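GTPase HflX (Sulfolobus solfataricus, PDB 3KXI) hydrolyses GTP specifically and associates with the 50S ribosomal subunit, with a possible role in protein synthesis or ribosome biogenesis. Local coordinates at residues 193-198 / 331-336; 198-203 / 217-222. All coordinates share one frame; numbering follows the deposited sequence.

Overall arrangement
Both contacts belong to the G domain and hang on one element, helix 192-199, which follows the P-loop. Contact 1 joins one side of it, through Ser194, Leu195 and Ser198, to residues 331-336, where strand 327-332 runs into the loop that meets guanine; contact 2 joins its end, and the turn after it, to strand 218-223. These two strands are the outermost of the six-stranded mixed sheet, so the helix is tied toward both edges. The centres lie about 11 Å apart, and their segments share Ser198. Contact 2 is nested within the chain loop closed by contact 1. Between the segments of contact 2 lie the unmodelled residues 204-215, which include the predicted GTP-binding residues 211-215.

Contact 1. Residues 193-198 / 331-336; sequences TSLFNS and IPISAL. With GDP (guanosine-5'-diphosphate), chain C.
A chi1 of -177°, which sets CG trans to the backbone N, carries the Leu195 side chain from the helix to Ile333, whose CG1 stands between its own backbone N and carbonyl carbon. The two side chains cross at about a right angle, and CD1 of Leu195 lies 4.2 Å from CD1 of Ile333. Ala335 carries the rest of the packing: its methyl is directed at the helix, with CB 3.9 Å from CB of Ser194 and 3.8 Å from the backbone N of Leu195. No hydrogen bond crosses between the segments; they are bridged instead by GDP. Ser194 holds OG beside its backbone N (chi1 -59°), which lets both atoms donate to one α-phosphate oxygen, N to O1A at 2.7 Å and OG to O1A at 2.9 Å. N of Thr193 reaches the β-phosphate oxygen O3B at 2.8 Å. At the guanine end, Leu336 N donates to GDP O6 at 3.0 Å, nearly straight (176°), while CB of Leu336 lies over one face of the base, near C6 and N1. The helix that follows the Walker A P-loop is thus paired with a G5-type Ser-Ala loop whose backbone N-H meets O6, as in other P-loop GTPases, consistent with specificity for GTP. Asn300 accepts a hydrogen bond from Ala335 N, and Asp303 binds Ser334 OG and the nucleotide, so the loop is tied to the guanine site. Leu195 also packs on Leu344, so helix 192-199 meets the end of strand 327-332 next to helix 341-355.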
ATOM      1  N   THR A 193      -8.255  -3.394   1.736  1.00 48.80           N
ATOM      2  CA  THR A 193      -8.361  -4.773   1.299  1.00 50.87           C
ATOM      3  C   THR A 193      -9.670  -5.393   1.763  1.00 45.49           C
ATOM      4  O   THR A 193     -10.422  -5.935   0.955  1.00 47.76           O
ATOM      5  CB  THR A 193      -7.171  -5.624   1.793  1.00 52.10           C
ATOM      6  OG1 THR A 193      -5.947  -5.116   1.241  1.00 41.82           O
ATOM      7  CG2 THR A 193      -7.349  -7.072   1.375  1.00 42.30           C
ATOM      8  N   SER A 194      -9.942  -5.316   3.061  1.00 44.78           N
ATOM      9  CA  SER A 194     -11.177  -5.875   3.603  1.00 51.94           C
ATOM     10  C   SER A 194     -12.372  -5.460   2.746  1.00 53.94           C
ATOM     11  O   SER A 194     -13.232  -6.278   2.420  1.00 60.16           O
ATOM     12  CB  SER A 194     -11.398  -5.436   5.056  1.00 42.63           C
ATOM     13  OG  SER A 194     -10.335  -5.844   5.899  1.00 46.74           O
ATOM     14  N   LEU A 195     -12.415  -4.189   2.367  1.00 46.35           N
ATOM     15  CA  LEU A 195     -13.532  -3.683   1.588  1.00 48.93           C
ATOM     16  C   LEU A 195     -13.562  -4.274   0.186  1.00 51.36           C
ATOM     17  O   LEU A 195     -14.591  -4.779  -0.259  1.00 54.01           O
ATOM     18  CB  LEU A 195     -13.496  -2.159   1.522  1.00 48.30           C
ATOM     19  CG  LEU A 195     -14.696  -1.576   0.782  1.00 48.47           C
ATOM     20  CD1 LEU A 195     -15.984  -2.100   1.404  1.00 41.55           C
ATOM     21  CD2 LEU A 195     -14.656  -0.055   0.780  1.00 49.55           C
ATOM     22  N   PHE A 196     -12.433  -4.205  -0.512  1.00 54.48           N
ATOM     23  CA  PHE A 196     -12.317  -4.817  -1.828  1.00 55.14           C
ATOM     24  C   PHE A 196     -12.808  -6.261  -1.762  1.00 57.84           C
ATOM     25  O   PHE A 196     -13.567  -6.713  -2.620  1.00 56.11           O
ATOM     26  CB  PHE A 196     -10.870  -4.756  -2.332  1.00 51.82           C
ATOM     27  CG  PHE A 196     -10.659  -5.426  -3.667  1.00 61.30           C
ATOM     28  CD1 PHE A 196     -11.063  -4.809  -4.844  1.00 61.13           C
ATOM     29  CD2 PHE A 196     -10.054  -6.671  -3.744  1.00 60.59           C
ATOM     30  CE1 PHE A 196     -10.875  -5.424  -6.069  1.00 56.50           C
ATOM     31  CE2 PHE A 196      -9.859  -7.288  -4.964  1.00 61.59           C
ATOM     32  CZ  PHE A 196     -10.272  -6.663  -6.129  1.00 67.49           C
ATOM     33  N   ASN A 197     -12.386  -6.973  -0.724  1.00 59.26           N
ATOM     34  CA  ASN A 197     -12.774  -8.367  -0.546  1.00 60.95           C
ATOM     35  C   ASN A 197     -14.274  -8.582  -0.372  1.00 59.79           C
ATOM     36  O   ASN A 197     -14.869  -9.391  -1.077  1.00 63.55           O
ATOM     37  CB  ASN A 197     -11.994  -9.005   0.605  1.00 56.56           C
ATOM     38  CG  ASN A 197     -10.589  -9.412   0.195  1.00 68.20           C
ATOM     39  OD1 ASN A 197     -10.259  -9.429  -0.994  1.00 68.13           O
ATOM     40  ND2 ASN A 197      -9.754  -9.743   1.175  1.00 64.98           N
ATOM     41  N   SER A 198     -14.887  -7.866   0.561  1.00 55.86           N
ATOM     42  CA  SER A 198     -16.313  -8.053   0.803  1.00 62.13           C
ATOM     43  C   SER A 198     -17.148  -7.591  -0.393  1.00 65.32           C
ATOM     44  O   SER A 198     -18.233  -8.120  -0.646  1.00 68.33           O
ATOM     45  CB  SER A 198     -16.757  -7.361   2.098  1.00 60.64           C
ATOM     46  OG  SER A 198     -16.408  -5.992   2.100  1.00 68.27           O
ATOM     47  N   ILE A 331     -20.203   7.971   3.722  1.00 55.37           N
ATOM     48  CA  ILE A 331     -21.019   6.887   4.257  1.00 53.22           C
ATOM     49  C   ILE A 331     -20.283   6.073   5.319  1.00 51.83           C
ATOM     50  O   ILE A 331     -19.112   5.734   5.140  1.00 48.51           O
ATOM     51  CB  ILE A 331     -21.467   5.947   3.121  1.00 48.90           C
ATOM     52  CG1 ILE A 331     -22.396   6.696   2.165  1.00 52.24           C
ATOM     53  CG2 ILE A 331     -22.135   4.702   3.679  1.00 50.52           C
ATOM     54  CD1 ILE A 331     -23.354   5.800   1.425  1.00 64.48           C
ATOM     55  N   PRO A 332     -20.969   5.769   6.436  1.00 50.35           N
ATOM     56  CA  PRO A 332     -20.431   4.905   7.493  1.00 49.10           C
ATOM     57  C   PRO A 332     -20.528   3.451   7.055  1.00 45.15           C
ATOM     58  O   PRO A 332     -21.535   3.067   6.459  1.00 44.98           O
ATOM     59  CB  PRO A 332     -21.389   5.141   8.671  1.00 48.11           C
ATOM     60  CG  PRO A 332     -22.332   6.237   8.228  1.00 52.14           C
ATOM     61  CD  PRO A 332     -22.332   6.224   6.746  1.00 47.78           C
ATOM     62  N   ILE A 333     -19.505   2.655   7.337  1.00 44.20           N
ATOM     63  CA  ILE A 333     -19.517   1.255   6.936  1.00 43.66           C
ATOM     64  C   ILE A 333     -18.741   0.360   7.899  1.00 46.72           C
ATOM     65  O   ILE A 333     -17.990   0.837   8.755  1.00 46.29           O
ATOM     66  CB  ILE A 333     -18.955   1.070   5.508  1.00 41.68           C
ATOM     67  CG1 ILE A 333     -17.491   1.520   5.417  1.00 45.64           C
ATOM     68  CG2 ILE A 333     -19.821   1.805   4.495  1.00 45.57           C
ATOM     69  CD1 ILE A 333     -16.653   0.700   4.443  1.00 39.73           C
ATOM     70  N   SER A 334     -18.939  -0.945   7.757  1.00 47.57           N
ATOM     71  CA  SER A 334     -18.107  -1.928   8.438  1.00 49.22           C
ATOM     72  C   SER A 334     -17.741  -3.035   7.450  1.00 51.26           C
ATOM     73  O   SER A 334     -18.501  -3.989   7.279  1.00 46.42           O
ATOM     74  CB  SER A 334     -18.826  -2.517   9.652  1.00 44.08           C
ATOM     75  OG  SER A 334     -18.056  -3.550  10.239  1.00 39.92           O
ATOM     76  N   ALA A 335     -16.591  -2.891   6.792  1.00 42.18           N
ATOM     77  CA  ALA A 335     -16.126  -3.869   5.809  1.00 45.98           C
ATOM     78  C   ALA A 335     -16.085  -5.268   6.412  1.00 52.19           C
ATOM     79  O   ALA A 335     -16.412  -6.255   5.754  1.00 51.93           O
ATOM     80  CB  ALA A 335     -14.752  -3.480   5.275  1.00 40.11           C
ATOM     81  N   LEU A 336     -15.686  -5.332   7.678  1.00 46.91           N
ATOM     82  CA  LEU A 336     -15.610  -6.579   8.415  1.00 47.31           C
ATOM     83  C   LEU A 336     -17.005  -7.200   8.583  1.00 48.91           C
ATOM     84  O   LEU A 336     -17.266  -8.302   8.092  1.00 47.60           O
ATOM     85  CB  LEU A 336     -14.941  -6.317   9.768  1.00 51.02           C
ATOM     86  CG  LEU A 336     -14.378  -7.447  10.632  1.00 53.41           C
ATOM     87  CD1 LEU A 336     -15.372  -7.817  11.714  1.00 53.99           C
ATOM     88  CD2 LEU A 336     -13.957  -8.659   9.797  1.00 43.87           C
TER
HETATM   89  PB  GDP C 500      -5.763  -1.970   4.561  1.00 47.43           P
HETATM   90  O1B GDP C 500      -4.290  -2.036   4.885  1.00 48.99           O
HETATM   91  O2B GDP C 500      -6.190  -0.529   4.432  1.00 44.28           O
HETATM   92  O3B GDP C 500      -6.064  -2.670   3.263  1.00 48.70           O
HETATM   93  O3A GDP C 500      -6.586  -2.657   5.757  1.00 51.67           O
HETATM   94  PA  GDP C 500      -6.917  -4.229   5.816  1.00 47.82           P
HETATM   95  O1A GDP C 500      -7.982  -4.612   4.814  1.00 43.80           O
HETATM   96  O2A GDP C 500      -5.653  -5.037   5.619  1.00 53.27           O
HETATM   97  O5' GDP C 500      -7.488  -4.346   7.316  1.00 49.74           O
HETATM   98  C5' GDP C 500      -6.683  -3.868   8.409  1.00 45.60           C
HETATM   99  C4' GDP C 500      -7.190  -4.552   9.665  1.00 47.54           C
HETATM  100  O4' GDP C 500      -8.424  -3.957  10.077  1.00 55.32           O
HETATM  101  C3' GDP C 500      -7.489  -5.985   9.277  1.00 47.94           C
HETATM  102  O3' GDP C 500      -6.863  -6.877  10.202  1.00 50.58           O
HETATM  103  C2' GDP C 500      -8.998  -6.109   9.318  1.00 47.99           C
HETATM  104  O2' GDP C 500      -9.389  -7.360   9.882  1.00 56.72           O
HETATM  105  C1' GDP C 500      -9.456  -4.942  10.175  1.00 51.70           C
HETATM  106  N9  GDP C 500     -10.720  -4.388   9.635  1.00 51.49           N
HETATM  107  C8  GDP C 500     -10.932  -4.016   8.357  1.00 49.76           C
HETATM  108  N7  GDP C 500     -12.192  -3.541   8.186  1.00 47.42           N
HETATM  109  C5  GDP C 500     -12.808  -3.592   9.382  1.00 48.80           C
HETATM  110  C6  GDP C 500     -14.147  -3.235   9.911  1.00 47.96           C
HETATM  111  O6  GDP C 500     -15.034  -2.758   9.166  1.00 41.10           O
HETATM  112  N1  GDP C 500     -14.370  -3.447  11.215  1.00 49.36           N
HETATM  113  C2  GDP C 500     -13.436  -3.961  12.038  1.00 47.47           C
HETATM  114  N2  GDP C 500     -13.739  -4.144  13.345  1.00 48.54           N
HETATM  115  N3  GDP C 500     -12.194  -4.307  11.621  1.00 47.54           N
HETATM  116  C4  GDP C 500     -11.831  -4.148  10.332  1.00 48.28           C

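Contact 2. Residues 198-203 / 217-222; sequences SLTGLT and KRYAIP
Thr200 meets Tyr219 and Ile221 with its carbon atoms while its hydroxyl turns back to the helix it follows, OG1 hydrogen-bonding to the carbonyl oxygen of Phe196 near the end of helix 192-199. Placing OG1 between the backbone N and the carbonyl carbon (chi1 64°) directs CG2 away from that bond and onto the strand, where it packs 3.5 Å from CG2 of Ile221. The two side chains cross at about a right angle. CB of Thr200 also approaches CD2 of the Tyr219 ring, at 3.8 Å and obliquely. Leu202 comes over one face of the same ring: its CD2 sits 4.3 Å from the centroid of Tyr219 and 16° off the ring normal, a CH-pi contact. CG2 of Ile221 lies at the ring's edge, in its plane, so the tyrosine is bordered both by the loop and by its own strand. CD1 of Ile221 passes 3.7 Å from the carbonyl oxygen of Leu199. Phe196 of the helix touches both Leu202 and Tyr219. The backbone of Tyr219 is bonded to Leu230, and that of Ile221 to Ile228, in the adjoining antiparallel strand. The contact thus packs the end of the helix after the P-loop, and the turn leaving it, on edge strand 218-223 of the G-domain sheet. With no hydrogen bond joining its segments, it is apolar: methyl packing and one CH-pi contact join the two parts, and the threonine hydroxyl is bonded to the carbonyl oxygen of Phe196 in the helix that precedes it.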
ATOM      1  N   SER A 198     -14.887  -7.866   0.561  1.00 55.86           N
ATOM      2  CA  SER A 198     -16.313  -8.053   0.803  1.00 62.13           C
ATOM      3  C   SER A 198     -17.148  -7.591  -0.393  1.00 65.32           C
ATOM      4  O   SER A 198     -18.233  -8.120  -0.646  1.00 68.33           O
ATOM      5  CB  SER A 198     -16.757  -7.361   2.098  1.00 60.64           C
ATOM      6  OG  SER A 198     -16.408  -5.992   2.100  1.00 68.27           O
ATOM      7  N   LEU A 199     -16.626  -6.617  -1.133  1.00 62.48           N
ATOM      8  CA  LEU A 199     -17.280  -6.129  -2.345  1.00 63.37           C
ATOM      9  C   LEU A 199     -17.183  -7.107  -3.513  1.00 64.99           C
ATOM     10  O   LEU A 199     -18.080  -7.175  -4.354  1.00 66.60           O
ATOM     11  CB  LEU A 199     -16.676  -4.796  -2.774  1.00 61.97           C
ATOM     12  CG  LEU A 199     -17.146  -3.561  -2.022  1.00 60.25           C
ATOM     13  CD1 LEU A 199     -16.415  -2.336  -2.557  1.00 51.97           C
ATOM     14  CD2 LEU A 199     -18.652  -3.416  -2.162  1.00 54.08           C
ATOM     15  N   THR A 200     -16.084  -7.848  -3.575  1.00 65.71           N
ATOM     16  CA  THR A 200     -15.879  -8.787  -4.670  1.00 69.74           C
ATOM     17  C   THR A 200     -16.075 -10.212  -4.186  1.00 71.43           C
ATOM     18  O   THR A 200     -15.716 -11.162  -4.878  1.00 75.84           O
ATOM     19  CB  THR A 200     -14.470  -8.653  -5.273  1.00 71.67           C
ATOM     20  OG1 THR A 200     -13.490  -9.001  -4.288  1.00 74.63           O
ATOM     21  CG2 THR A 200     -14.226  -7.229  -5.748  1.00 67.46           C
ATOM     22  N   GLY A 201     -16.644 -10.351  -2.992  1.00 74.21           N
ATOM     23  CA  GLY A 201     -16.827 -11.652  -2.372  1.00 76.34           C
ATOM     24  C   GLY A 201     -15.691 -12.620  -2.673  1.00 83.11           C
ATOM     25  O   GLY A 201     -15.897 -13.632  -3.342  1.00 85.36           O
ATOM     26  N   LEU A 202     -14.488 -12.309  -2.192  1.00 85.81           N
ATOM     27  CA  LEU A 202     -13.330 -13.187  -2.400  1.00 93.04           C
ATOM     28  C   LEU A 202     -12.863 -13.875  -1.111  1.00 99.19           C
ATOM     29  O   LEU A 202     -13.436 -14.887  -0.704  1.00 98.96           O
ATOM     30  CB  LEU A 202     -12.174 -12.423  -3.053  1.00 88.42           C
ATOM     31  CG  LEU A 202     -12.455 -11.787  -4.419  1.00 85.13           C
ATOM     32  CD1 LEU A 202     -11.241 -11.014  -4.944  1.00 82.03           C
ATOM     33  CD2 LEU A 202     -12.905 -12.833  -5.436  1.00 78.89           C
ATOM     34  N   THR A 203     -11.818 -13.326  -0.491  1.00 97.48           N
ATOM     35  CA  THR A 203     -11.320 -13.807   0.798  1.00103.11           C
ATOM     36  C   THR A 203     -10.267 -12.853   1.348  1.00 94.38           C
ATOM     37  O   THR A 203      -9.108 -13.236   1.530  1.00 94.48           O
ATOM     38  CB  THR A 203     -10.670 -15.203   0.689  1.00110.67           C
ATOM     39  OG1 THR A 203     -10.327 -15.480  -0.676  1.00105.48           O
ATOM     40  CG2 THR A 203     -11.597 -16.282   1.225  1.00101.14           C
ATOM     41  N   LYS A 217      -5.925  -7.741  -6.438  1.00 83.00           N
ATOM     42  CA  LYS A 217      -5.542  -6.478  -7.071  1.00 77.93           C
ATOM     43  C   LYS A 217      -6.680  -5.800  -7.842  1.00 75.19           C
ATOM     44  O   LYS A 217      -7.029  -4.651  -7.562  1.00 72.97           O
ATOM     45  CB  LYS A 217      -4.262  -6.644  -7.925  1.00 83.59           C
ATOM     46  CG  LYS A 217      -4.435  -6.724  -9.442  1.00 88.05           C
ATOM     47  CD  LYS A 217      -3.116  -7.046 -10.113  1.00 85.39           C
ATOM     48  CE  LYS A 217      -2.582  -8.397  -9.679  1.00 88.25           C
ATOM     49  NZ  LYS A 217      -1.194  -8.693 -10.170  1.00 92.27           N
ATOM     50  N   ARG A 218      -7.233  -6.499  -8.825  1.00 77.73           N
ATOM     51  CA  ARG A 218      -8.227  -5.919  -9.714  1.00 75.08           C
ATOM     52  C   ARG A 218      -9.314  -6.958  -9.982  1.00 79.28           C
ATOM     53  O   ARG A 218      -9.019  -8.131 -10.213  1.00 83.18           O
ATOM     54  CB  ARG A 218      -7.577  -5.482 -11.032  1.00 74.77           C
ATOM     55  CG  ARG A 218      -6.548  -4.364 -10.877  1.00 78.93           C
ATOM     56  CD  ARG A 218      -6.199  -3.702 -12.216  1.00 74.97           C
ATOM     57  NE  ARG A 218      -7.391  -3.152 -12.857  1.00 81.96           N
ATOM     58  CZ  ARG A 218      -7.442  -2.713 -14.111  1.00 84.51           C
ATOM     59  NH1 ARG A 218      -6.361  -2.746 -14.879  1.00 95.46           N
ATOM     60  NH2 ARG A 218      -8.581  -2.244 -14.603  1.00 73.06           N
ATOM     61  N   TYR A 219     -10.574  -6.536  -9.935  1.00 75.87           N
ATOM     62  CA  TYR A 219     -11.684  -7.467 -10.094  1.00 70.30           C
ATOM     63  C   TYR A 219     -12.979  -6.775 -10.506  1.00 72.72           C
ATOM     64  O   TYR A 219     -13.409  -5.813  -9.877  1.00 69.26           O
ATOM     65  CB  TYR A 219     -11.894  -8.250  -8.797  1.00 74.35           C
ATOM     66  CG  TYR A 219     -12.548  -9.591  -9.005  1.00 81.30           C
ATOM     67  CD1 TYR A 219     -11.796 -10.699  -9.382  1.00 78.05           C
ATOM     68  CD2 TYR A 219     -13.915  -9.754  -8.819  1.00 77.66           C
ATOM     69  CE1 TYR A 219     -12.384 -11.932  -9.572  1.00 74.66           C
ATOM     70  CE2 TYR A 219     -14.516 -10.987  -9.008  1.00 81.21           C
ATOM     71  CZ  TYR A 219     -13.744 -12.074  -9.385  1.00 79.90           C
ATOM     72  OH  TYR A 219     -14.330 -13.307  -9.580  1.00 76.48           O
ATOM     73  N   ALA A 220     -13.598  -7.267 -11.571  1.00 80.11           N
ATOM     74  CA  ALA A 220     -14.851  -6.689 -12.050  1.00 81.37           C
ATOM     75  C   ALA A 220     -16.077  -7.408 -11.467  1.00 79.40           C
ATOM     76  O   ALA A 220     -16.209  -8.627 -11.575  1.00 74.37           O
ATOM     77  CB  ALA A 220     -14.883  -6.695 -13.568  1.00 81.01           C
ATOM     78  N   ILE A 221     -16.967  -6.634 -10.853  1.00 80.96           N
ATOM     79  CA  ILE A 221     -18.151  -7.174 -10.190  1.00 79.93           C
ATOM     80  C   ILE A 221     -19.453  -6.599 -10.752  1.00 83.19           C
ATOM     81  O   ILE A 221     -19.533  -5.414 -11.070  1.00 80.74           O
ATOM     82  CB  ILE A 221     -18.117  -6.895  -8.680  1.00 82.45           C
ATOM     83  CG1 ILE A 221     -18.207  -5.389  -8.417  1.00 82.11           C
ATOM     84  CG2 ILE A 221     -16.852  -7.466  -8.062  1.00 78.73           C
ATOM     85  CD1 ILE A 221     -18.977  -5.027  -7.175  1.00 75.24           C
ATOM     86  N   PRO A 222     -20.484  -7.443 -10.871  1.00 86.81           N
ATOM     87  CA  PRO A 222     -21.771  -6.999 -11.411  1.00 83.94           C
ATOM     88  C   PRO A 222     -22.707  -6.457 -10.328  1.00 87.29           C
ATOM     89  O   PRO A 222     -23.163  -7.217  -9.474  1.00 90.21           O
ATOM     90  CB  PRO A 222     -22.362  -8.285 -12.016  1.00 81.51           C
ATOM     91  CG  PRO A 222     -21.278  -9.355 -11.882  1.00 85.82           C
ATOM     92  CD  PRO A 222     -20.426  -8.902 -10.737  1.00 84.69           C
TER